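Side-chain contact in CrRbcX-IIa (Chlamydomonas reinhardtii, PDB 5BS1), which probably acts as a Rubisco-assembly chaperone of the RbcX family, helping the large subunits of the enzyme to assemble: residues M56-T61 and D69-A74. Sequence-based numbering, arbitrary orientation.
Sequences MDFLGT and DEWMAA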
loop_
_atom_site.group_PDB
_atom_site.type_symbol
_atom_site.label_atom_id
_atom_site.label_comp_id
_atom_site.label_asym_id
_atom_site.label_seq_id
_atom_site.Cartn_x
_atom_site.Cartn_y
_atom_site.Cartn_z
HETATM N N MSE A 56 -5.947 22.178 8.149
HETATM C CA MSE A 56 -6.367 22.489 6.778
HETATM C C MSE A 56 -5.121 22.848 5.950
HETATM O O MSE A 56 -4.997 22.390 4.821
HETATM C CB MSE A 56 -7.390 23.634 6.794
HETATM C CG MSE A 56 -8.788 23.334 7.325
HETATM SE SE MSE A 56 -9.898 22.255 6.138
HETATM C CE MSE A 56 -10.422 23.766 4.964
ATOM N N ASP A 57 -4.212 23.666 6.482
ATOM C CA ASP A 57 -2.960 24.036 5.782
ATOM C C ASP A 57 -2.118 22.813 5.452
ATOM O O ASP A 57 -1.688 22.645 4.312
ATOM C CB ASP A 57 -2.089 24.967 6.612
ATOM C CG ASP A 57 -2.584 26.393 6.633
ATOM O OD1 ASP A 57 -3.362 26.765 5.746
ATOM O OD2 ASP A 57 -2.167 27.142 7.542
ATOM N N PHE A 58 -1.896 21.961 6.448
ATOM C CA PHE A 58 -0.994 20.831 6.277
ATOM C C PHE A 58 -1.551 19.748 5.390
ATOM O O PHE A 58 -0.782 19.072 4.704
ATOM C CB PHE A 58 -0.542 20.254 7.626
ATOM C CG PHE A 58 0.569 21.031 8.246
ATOM C CD1 PHE A 58 1.844 20.988 7.707
ATOM C CD2 PHE A 58 0.345 21.842 9.344
ATOM C CE1 PHE A 58 2.867 21.730 8.251
ATOM C CE2 PHE A 58 1.367 22.577 9.898
ATOM C CZ PHE A 58 2.635 22.523 9.351
ATOM N N LEU A 59 -2.871 19.601 5.337
ATOM C CA LEU A 59 -3.464 18.710 4.349
ATOM C C LEU A 59 -3.303 19.197 2.913
ATOM O O LEU A 59 -3.443 18.420 1.974
ATOM C CB LEU A 59 -4.918 18.433 4.663
ATOM C CG LEU A 59 -5.053 17.478 5.841
ATOM C CD1 LEU A 59 -6.504 17.387 6.245
ATOM C CD2 LEU A 59 -4.495 16.101 5.507
ATOM N N GLY A 60 -2.962 20.468 2.741
ATOM C CA GLY A 60 -2.528 20.978 1.441
ATOM C C GLY A 60 -1.119 20.572 1.023
ATOM O O GLY A 60 -0.703 20.906 -0.085
ATOM N N THR A 61 -0.376 19.880 1.895
ATOM C CA THR A 61 0.998 19.424 1.575
ATOM C C THR A 61 1.223 17.894 1.627
ATOM O O THR A 61 0.668 17.191 2.454
ATOM C CB THR A 61 2.025 20.063 2.519
ATOM O OG1 THR A 61 2.023 19.343 3.748
ATOM C CG2 THR A 61 1.709 21.529 2.760
ATOM N N ASP A 69 6.368 10.785 8.492
ATOM C CA ASP A 69 7.076 11.351 9.670
ATOM C C ASP A 69 7.706 12.721 9.422
ATOM O O ASP A 69 7.768 13.517 10.344
ATOM C CB ASP A 69 8.115 10.374 10.191
ATOM C CG ASP A 69 7.499 9.067 10.660
ATOM O OD1 ASP A 69 6.334 9.064 11.115
ATOM O OD2 ASP A 69 8.199 8.049 10.615
ATOM N N GLU A 70 8.153 12.978 8.199
ATOM C CA GLU A 70 8.608 14.325 7.821
ATOM C C GLU A 70 7.445 15.324 7.921
ATOM O O GLU A 70 7.601 16.424 8.476
ATOM C CB GLU A 70 9.177 14.325 6.400
ATOM C CG GLU A 70 9.780 15.662 5.985
ATOM C CD GLU A 70 10.386 15.680 4.594
ATOM O OE1 GLU A 70 9.900 14.985 3.682
ATOM O OE2 GLU A 70 11.337 16.459 4.411
ATOM N N TRP A 71 6.306 14.912 7.391
ATOM C CA TRP A 71 5.060 15.681 7.515
ATOM C C TRP A 71 4.712 15.923 8.985
ATOM O O TRP A 71 4.398 17.031 9.390
ATOM C CB TRP A 71 3.952 14.952 6.782
ATOM C CG TRP A 71 2.630 15.681 6.695
ATOM C CD1 TRP A 71 2.246 16.566 5.734
ATOM C CD2 TRP A 71 1.502 15.509 7.550
ATOM N NE1 TRP A 71 0.957 17.022 5.975
ATOM C CE2 TRP A 71 0.477 16.369 7.077
ATOM C CE3 TRP A 71 1.265 14.743 8.694
ATOM C CZ2 TRP A 71 -0.761 16.455 7.688
ATOM C CZ3 TRP A 71 0.023 14.824 9.296
ATOM C CH2 TRP A 71 -0.971 15.668 8.798
HETATM N N MSE A 72 4.798 14.877 9.797
HETATM C CA MSE A 72 4.416 14.993 11.197
HETATM C C MSE A 72 5.359 15.934 11.936
HETATM O O MSE A 72 4.924 16.679 12.787
HETATM C CB MSE A 72 4.400 13.604 11.848
HETATM C CG MSE A 72 3.800 13.645 13.251
HETATM SE SE MSE A 72 1.903 14.122 13.228
HETATM C CE MSE A 72 1.306 12.376 12.601
ATOM N N ALA A 73 6.646 15.888 11.629
ATOM C CA ALA A 73 7.602 16.772 12.276
ATOM C C ALA A 73 7.298 18.228 11.939
ATOM O O ALA A 73 7.401 19.082 12.797
ATOM C CB ALA A 73 9.004 16.425 11.820
ATOM N N ALA A 74 6.885 18.450 10.701
ATOM C CA ALA A 74 6.459 19.797 10.254
ATOM C C ALA A 74 5.220 20.264 10.992
ATOM O O ALA A 74 5.136 21.423 11.414
ATOM C CB ALA A 74 6.241 19.811 8.763
#
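F58, near the C-terminal end of helix 46-59, and W71, in the first turn of helix 69-78, are the closest pair of the two segments, CA atoms 8.0 Å apart, the two helices being joined by a loop. The indole of W71 reaches across with CG anti to the backbone N (chi1 -174°), and its NE1 donates to F58 O at 3.0 Å. The bond is nearly straight (167° at the hydrogen), and the acceptor lies in the indole plane, whereas NE1 stands above the carbonyl plane, off the lone pairs. The same oxygen takes the T61 backbone N and T61 OG1, the hydroxyl lying 3.0 Å from F58 O in the carbonyl plane on a lone pair. Three donors thus grip this one carbonyl. The contact joins two consecutive helices of the all-helical RbcX fold across the loop between them; helix 13-38 adds T26 against W71, and helix 80-96 adds L86. The F58 ring turns its edge to the face of the indole in a T-shaped pair, planes at 82° and centroids 6.0 Å apart measured to the five-membered ring. F58 CB rests on W71 CZ2 at 3.8 Å, while farther out F58 CE1 meets A74 CB at 3.9 Å. L59 CD2 approaches the benzo part of the indole obliquely, 4.3 Å from W71 CZ2, and L59 also packs on A30 and L34.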